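Local coordinates for Molybdate/tungstate binding protein (Sporomusa ovata, PDB 1FR3) that binds the oxyanions molybdate and tungstate, and so probably serves in storage and homeostasis of these metals in the cell, at the interface of chains A and B. Numbering follows the deposited sequence. Chains: chain A/B, Molybdate/tungstate binding protein.

Contact 1: the interface of chains A and B. Residues chain A 35-38; chain B 60-61, 63.
A:Ala37 gives its backbone N-H to the carbonyl oxygen of B:Ala60, with N and O 2.9 Å apart and 167° at the hydrogen. The bond is nearly straight, but the donor stands well above the carbonyl plane, 61° out of it. It ties strand 32-39 of chain A to the short 3-10 helix 60-62 of chain B in this Mop-family, TOBE-domain protein. B:Ala60 and B:Thr61 also belong to a tungstate pocket, so the contact probably helps to position this turn for the oxyanion, and A:Ile38 belongs to a different tungstate pocket.

The tight part surrounds that bond. Two residues back along the strand, the A:Val35 carbonyl O touches the methyl CB of B:Ala60 at 3.4 Å. A:Ala36 turns its CB to the other limb of chain B: B:Met63 brings its carbonyl O to 3.5 Å from that methyl, and its CG lies 3.9 Å from the same CB. With a chi1 of 178°, the methionine sets CG opposite its own N, and the first part of its side chain runs past A:Ala36. The small alanine side chains probably allow the two backbones to come this near.

Packing slackens toward both ends. A:Ile38 has essentially no surface hidden here, and its CG2 branch merely comes within 3.7 Å of the B:Met63 carbonyl O. At the other margin B:Thr61 loses little surface; it presents its methyl branch rather than its hydroxyl, and CG2 of B:Thr61 rests 4.0 Å from CB of A:Ala37.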
loop_
_atom_site.group_PDB
_atom_site.type_symbol
_atom_site.label_atom_id
_atom_site.label_comp_id
_atom_site.label_asym_id
_atom_site.label_seq_id
_atom_site.Cartn_x
_atom_site.Cartn_y
_atom_site.Cartn_z
ATOM N N VAL A 35 3.878 -10.829 10.573
ATOM C CA VAL A 35 3.334 -9.759 11.401
ATOM C C VAL A 35 2.407 -8.892 10.542
ATOM O O VAL A 35 2.844 -8.338 9.534
ATOM C CB VAL A 35 4.406 -8.873 12.049
ATOM C CG1 VAL A 35 3.778 -7.756 12.881
ATOM C CG2 VAL A 35 5.321 -9.722 12.926
ATOM N N ALA A 36 1.144 -8.831 10.950
ATOM C CA ALA A 36 0.175 -7.984 10.264
ATOM C C ALA A 36 -0.243 -6.854 11.214
ATOM O O ALA A 36 -0.406 -7.087 12.416
ATOM C CB ALA A 36 -1.051 -8.780 9.832
ATOM N N ALA A 37 -0.391 -5.656 10.685
ATOM C CA ALA A 37 -0.885 -4.518 11.466
ATOM C C ALA A 37 -2.255 -4.148 10.889
ATOM O O ALA A 37 -2.332 -3.664 9.758
ATOM C CB ALA A 37 0.077 -3.359 11.447
ATOM N N ILE A 38 -3.297 -4.439 11.652
ATOM C CA ILE A 38 -4.673 -4.186 11.226
ATOM C C ILE A 38 -5.406 -3.357 12.272
ATOM O O ILE A 38 -4.838 -3.073 13.327
ATOM C CB ILE A 38 -5.427 -5.502 10.966
ATOM C CG1 ILE A 38 -5.620 -6.307 12.256
ATOM C CG2 ILE A 38 -4.676 -6.334 9.924
ATOM C CD1 ILE A 38 -6.361 -7.614 12.080
ATOM N N ALA B 60 4.126 -4.751 7.284
ATOM C CA ALA B 60 3.093 -5.240 8.184
ATOM C C ALA B 60 1.749 -4.565 7.928
ATOM O O ALA B 60 0.709 -5.216 8.012
ATOM C CB ALA B 60 3.485 -5.052 9.655
ATOM N N THR B 61 1.799 -3.271 7.641
ATOM C CA THR B 61 0.552 -2.525 7.414
ATOM C C THR B 61 -0.129 -2.881 6.103
ATOM O O THR B 61 -1.263 -2.440 5.860
ATOM C CB THR B 61 0.843 -1.013 7.438
ATOM O OG1 THR B 61 1.960 -0.744 6.579
ATOM C CG2 THR B 61 1.213 -0.544 8.842
ATOM N N MET B 63 -0.590 -6.175 5.134
ATOM C CA MET B 63 -1.020 -7.565 5.216
ATOM C C MET B 63 -2.380 -7.652 5.903
ATOM O O MET B 63 -2.484 -7.228 7.052
ATOM C CB MET B 63 0.022 -8.403 5.958
ATOM C CG MET B 63 -0.362 -9.862 6.147
ATOM S SD MET B 63 0.947 -10.836 6.910
ATOM C CE MET B 63 2.065 -11.063 5.526
#

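Contact 2: the interface of chains A and B. Residues chain A 27, 34-35, 55-56, 58; chain B 63-65.
Peptide units are the flat groups where A:Ala56 meets B:Glu64 and B:Val65, set edge to edge across an antiparallel bridge. The carbonyl O of B:Glu64 points at CA of A:Ala56, 3.5 Å away, while the carbonyl O of A:Thr55 reaches back to CA of B:Val65 at 3.6 Å. On one face of this pairing the A:Ala56 methyl meets the B:Met63 side chain; the side chains of B:Glu64 and A:Thr55 leave from the other face. Strand 64-66 of chain B thus lies along strand 53-58 of chain A, the C-terminal end of one TOBE (Mop) domain extending the sheet of the other.

Next to the bridge, B:Met63 pushes its thioether into a greasy patch of chain A. Its SD sits 3.9 Å from CB of A:Ala56, and the A:Val35 carbonyl O lies on nearly the opposite side of the sulfur, 4.1 Å from SD. From a third direction comes A:Met27, whose terminal methyl CE touches the B:Met63 SD at 3.9 Å. A:Met27 bends at its last torsion, chi3 -78°, which turns that methyl toward the sulfur, and the two methionine chains slide past each other in opposite senses.

The chain of B:Met63 bends at its last torsion, chi3 -77°, which swings its CE to A:Val58. There the CG2 branch of the valine lies 3.9 Å from CE, the two side chains crossing at a slant. A:Leu34 gives looser cover, its CB 4.3 Å from SD. An alanine in place of B:Met63 would probably leave the methyls of A:Met27, A:Ala56 and A:Val58 without their partner and weaken the anchoring of strand 64-66.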
loop_
_atom_site.group_PDB
_atom_site.type_symbol
_atom_site.label_atom_id
_atom_site.label_comp_id
_atom_site.label_asym_id
_atom_site.label_seq_id
_atom_site.Cartn_x
_atom_site.Cartn_y
_atom_site.Cartn_z
ATOM N N MET A 27 1.765 -14.124 13.575
ATOM C CA MET A 27 1.342 -15.432 13.100
ATOM C C MET A 27 2.523 -16.329 12.772
ATOM O O MET A 27 3.648 -15.869 12.572
ATOM C CB MET A 27 0.512 -15.231 11.819
ATOM C CG MET A 27 -0.797 -14.493 12.057
ATOM S SD MET A 27 -1.554 -13.919 10.516
ATOM C CE MET A 27 -0.544 -12.481 10.167
ATOM N N LEU A 34 5.082 -14.179 10.860
ATOM C CA LEU A 34 4.480 -13.127 10.044
ATOM C C LEU A 34 3.917 -12.076 11.009
ATOM O O LEU A 34 3.538 -12.424 12.134
ATOM C CB LEU A 34 3.360 -13.640 9.152
ATOM C CG LEU A 34 3.667 -14.797 8.194
ATOM C CD1 LEU A 34 2.417 -15.176 7.412
ATOM C CD2 LEU A 34 4.808 -14.409 7.259
ATOM N N VAL A 35 3.878 -10.829 10.573
ATOM C CA VAL A 35 3.334 -9.759 11.401
ATOM C C VAL A 35 2.407 -8.892 10.542
ATOM O O VAL A 35 2.844 -8.338 9.534
ATOM C CB VAL A 35 4.406 -8.873 12.049
ATOM C CG1 VAL A 35 3.778 -7.756 12.881
ATOM C CG2 VAL A 35 5.321 -9.722 12.926
ATOM N N THR A 55 -6.018 -16.771 7.210
ATOM C CA THR A 55 -5.305 -16.601 5.949
ATOM C C THR A 55 -4.695 -15.203 5.924
ATOM O O THR A 55 -5.410 -14.204 6.047
ATOM C CB THR A 55 -6.197 -16.828 4.717
ATOM O OG1 THR A 55 -6.647 -18.191 4.722
ATOM C CG2 THR A 55 -5.427 -16.555 3.433
ATOM N N ALA A 56 -3.373 -15.125 5.792
ATOM C CA ALA A 56 -2.709 -13.829 5.631
ATOM C C ALA A 56 -2.880 -13.487 4.144
ATOM O O ALA A 56 -2.689 -14.383 3.307
ATOM C CB ALA A 56 -1.261 -13.870 6.047
ATOM N N VAL A 58 -2.058 -10.717 0.886
ATOM C CA VAL A 58 -1.273 -9.582 0.411
ATOM C C VAL A 58 -1.520 -9.310 -1.074
ATOM O O VAL A 58 -1.428 -10.239 -1.881
ATOM C CB VAL A 58 0.233 -9.811 0.628
ATOM C CG1 VAL A 58 1.022 -8.586 0.199
ATOM C CG2 VAL A 58 0.536 -10.131 2.089
ATOM N N MET B 63 -0.590 -6.175 5.134
ATOM C CA MET B 63 -1.020 -7.565 5.216
ATOM C C MET B 63 -2.380 -7.652 5.903
ATOM O O MET B 63 -2.484 -7.228 7.052
ATOM C CB MET B 63 0.022 -8.403 5.958
ATOM C CG MET B 63 -0.362 -9.862 6.147
ATOM S SD MET B 63 0.947 -10.836 6.910
ATOM C CE MET B 63 2.065 -11.063 5.526
ATOM N N GLU B 64 -3.377 -8.147 5.189
ATOM C CA GLU B 64 -4.725 -8.322 5.730
ATOM C C GLU B 64 -4.784 -9.696 6.402
ATOM O O GLU B 64 -3.934 -10.582 6.194
ATOM C CB GLU B 64 -5.824 -8.146 4.676
ATOM C CG GLU B 64 -6.285 -6.766 4.248
ATOM C CD GLU B 64 -7.393 -6.619 3.185
ATOM O OE1 GLU B 64 -8.140 -7.577 3.101
ATOM O OE2 GLU B 64 -7.389 -5.591 2.474
ATOM N N VAL B 65 -5.788 -9.916 7.243
ATOM C CA VAL B 65 -6.044 -11.191 7.884
ATOM C C VAL B 65 -7.491 -11.590 7.566
ATOM O O VAL B 65 -8.409 -10.783 7.715
ATOM C CB VAL B 65 -5.867 -11.178 9.411
ATOM C CG1 VAL B 65 -6.191 -12.541 10.014
ATOM C CG2 VAL B 65 -4.443 -10.770 9.778
#

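Contact 1 and contact 2 are neighbouring patches of one two-fold interface, about 6 Å apart between the centres of their C-alpha atoms. A:Val35 and B:Met63 belong to both: strand 32-39 of chain A borders each, and the methionine's backbone and the start of its side chain serve contact 1 while its far end serves contact 2. Together they hold the C-terminal stretch of chain B, from the 3-10 helix 60-62 through strand 64-66, against chain A. Exchange of the chains gives twin contacts, consistent with a swapped dimer as a building unit of the deposited hexamer.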